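PDB 6XN2: xylosidase from Xanthomonas axonopodis pv. citri, which probably hydrolyses beta-1,4-linked xylo-oligosaccharides to xylose, as a glycoside hydrolase of family 43 that binds beta-D-xylopyranose and a calcium ion. Local coordinates for residues A[255-260]-A[271-276]. Numbering follows the deposited sequence.
Sequences FFEGPW and SYSTGD. With XYP (beta-D-xylopyranose), chain E.
In the beta hairpin of strands 257-264 and 267-273, in one blade of the five-bladed beta-propeller of family 43, with 257-264 as the strand next to the central pocket, Glu257 and Ser273 form a hydrogen-bonded antiparallel pair in which Glu257 lines the xylose site. Ser273 N donates to Glu257 O over 3.1 Å. In return Ser273 O receives Phe256 N, also at 3.1 Å, and more weakly Glu257 N: two residues facing one, a classic beta bulge. A second irregularity follows, for the register slips by one before Trp260 pairs with Ser271, whose N reaches Trp260 O in an almost straight 2.8 Å bond (172°). Gly258, with phi and psi both positive, takes up the slip; a positive phi comes easily to glycine.

The bulge lies where the hairpin meets the propeller's central site. Glu257 sends its extended chain to the xylose, and OE1 accepts a hydrogen bond from O1 of XYP at 2.9 Å, while OE2 and Ser273 OG share a water. A carboxylate thus serves both sugar and water, and the short hydroxyl of Ser273 acts from the second shell. With chi1 at 162°, that OG lies anti to the backbone N and also accepts Gly275 N, closing an ST turn.

Lacking a side chain, Gly275 can lay its CA over one face of the Phe256 ring, 3.5 Å from its centroid, a CH-pi contact. Trp189 meets Phe256 edge-to-face. On the side of the hairpin opposite the Glu257 and Ser273 side chains, Tyr272 CB meets CD1 of Phe255, from the loop leading into the strand; the rings form an offset edge-to-face pair, Phe255's edge toward Tyr272's face, planes at 62°. Ile238 packs against both side chains, whose apolar surfaces suit this buried position, and Tyr272 OH bonds to Arg253 O.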
# COMPACT_ATOMS: atom_id res chain seq x y z
N PHE A 255 -0.04 -13.41 1.96
CA PHE A 255 -0.48 -12.11 1.52
C PHE A 255 -1.94 -11.80 1.80
O PHE A 255 -2.76 -12.60 1.58
CB PHE A 255 -0.18 -11.96 0.04
CG PHE A 255 -0.77 -10.74 -0.58
CD1 PHE A 255 -0.15 -9.54 -0.50
CD2 PHE A 255 -1.97 -10.81 -1.22
CE1 PHE A 255 -0.68 -8.43 -1.04
CE2 PHE A 255 -2.52 -9.69 -1.77
CZ PHE A 255 -1.87 -8.49 -1.68
N PHE A 256 -2.23 -10.61 2.31
CA PHE A 256 -3.59 -10.18 2.56
C PHE A 256 -3.95 -8.99 1.71
O PHE A 256 -4.88 -9.06 1.00
CB PHE A 256 -3.80 -9.84 4.01
CG PHE A 256 -5.22 -9.58 4.39
CD1 PHE A 256 -5.74 -8.32 4.36
CD2 PHE A 256 -6.01 -10.59 4.87
CE1 PHE A 256 -7.01 -8.08 4.75
CE2 PHE A 256 -7.29 -10.35 5.26
CZ PHE A 256 -7.79 -9.10 5.20
N GLU A 257 -3.19 -7.91 1.82
CA GLU A 257 -3.42 -6.69 1.05
C GLU A 257 -2.20 -5.76 1.01
O GLU A 257 -1.19 -6.07 1.54
CB GLU A 257 -4.63 -5.92 1.56
CG GLU A 257 -4.47 -5.21 2.88
CD GLU A 257 -5.78 -4.86 3.56
OE1 GLU A 257 -6.83 -4.96 2.96
OE2 GLU A 257 -5.77 -4.44 4.71
N GLY A 258 -2.34 -4.67 0.29
CA GLY A 258 -1.35 -3.60 0.24
C GLY A 258 0.08 -3.94 -0.13
O GLY A 258 1.00 -3.63 0.64
N PRO A 259 0.32 -4.49 -1.30
CA PRO A 259 1.68 -4.80 -1.69
C PRO A 259 2.51 -3.57 -1.95
O PRO A 259 2.03 -2.57 -2.28
CB PRO A 259 1.50 -5.56 -3.00
CG PRO A 259 0.25 -5.09 -3.54
CD PRO A 259 -0.62 -4.73 -2.39
N TRP A 260 3.80 -3.69 -1.75
CA TRP A 260 4.73 -2.62 -2.06
C TRP A 260 6.03 -3.27 -2.46
O TRP A 260 6.41 -4.28 -1.89
CB TRP A 260 4.94 -1.69 -0.85
CG TRP A 260 5.90 -0.54 -1.12
CD1 TRP A 260 7.26 -0.54 -0.96
CD2 TRP A 260 5.56 0.78 -1.60
NE1 TRP A 260 7.78 0.68 -1.30
CE2 TRP A 260 6.77 1.51 -1.70
CE3 TRP A 260 4.36 1.41 -1.94
CZ2 TRP A 260 6.80 2.84 -2.13
CZ3 TRP A 260 4.40 2.73 -2.38
CH2 TRP A 260 5.61 3.43 -2.46
N SER A 271 6.85 -6.25 0.05
CA SER A 271 6.32 -6.20 1.41
C SER A 271 4.81 -5.99 1.35
O SER A 271 4.28 -5.47 0.37
CB SER A 271 7.02 -5.11 2.24
OG SER A 271 7.08 -3.86 1.56
N TYR A 272 4.12 -6.45 2.38
CA TYR A 272 2.70 -6.46 2.41
C TYR A 272 2.09 -6.70 3.78
O TYR A 272 2.73 -7.13 4.66
CB TYR A 272 2.24 -7.64 1.55
CG TYR A 272 2.85 -8.95 1.95
CD1 TYR A 272 2.25 -9.75 2.88
CD2 TYR A 272 4.00 -9.37 1.40
CE1 TYR A 272 2.79 -10.93 3.25
CE2 TYR A 272 4.55 -10.56 1.76
CZ TYR A 272 3.93 -11.34 2.70
OH TYR A 272 4.47 -12.51 3.06
N SER A 273 0.80 -6.47 3.89
CA SER A 273 0.09 -6.68 5.11
C SER A 273 -0.44 -8.10 5.17
O SER A 273 -0.78 -8.64 4.18
CB SER A 273 -1.05 -5.72 5.17
OG SER A 273 -2.01 -6.11 6.10
N THR A 274 -0.46 -8.69 6.35
CA THR A 274 -0.97 -10.02 6.54
C THR A 274 -2.38 -10.03 7.07
O THR A 274 -2.94 -11.03 7.38
CB THR A 274 -0.13 -10.85 7.48
OG1 THR A 274 -0.14 -10.26 8.76
CG2 THR A 274 1.25 -10.98 6.97
N GLY A 275 -2.95 -8.87 7.16
CA GLY A 275 -4.34 -8.73 7.55
C GLY A 275 -4.69 -9.16 8.97
O GLY A 275 -4.50 -8.39 9.92
N ASP A 276 -5.19 -10.37 9.10
CA ASP A 276 -5.64 -10.86 10.39
C ASP A 276 -4.60 -11.17 11.41
O ASP A 276 -4.93 -11.45 12.53
CB ASP A 276 -6.66 -11.99 10.27
CG ASP A 276 -6.12 -13.22 9.62
OD1 ASP A 276 -5.15 -13.13 8.89
OD2 ASP A 276 -6.69 -14.27 9.84
O1 XYP E . -8.73 -2.87 3.78
C1 XYP E . -8.09 -1.61 3.83
C2 XYP E . -7.54 -1.30 2.45
C3 XYP E . -7.22 0.15 2.27
C4 XYP E . -8.37 1.01 2.73
C5 XYP E . -8.71 0.66 4.16
O2 XYP E . -6.36 -2.03 2.16
O3 XYP E . -7.04 0.24 0.88
O4 XYP E . -8.01 2.35 2.71
O5 XYP E . -9.07 -0.69 4.25
O HOH W 1 -4.38 -4.66 6.91
O HOH W 2 8.99 -3.38 -0.25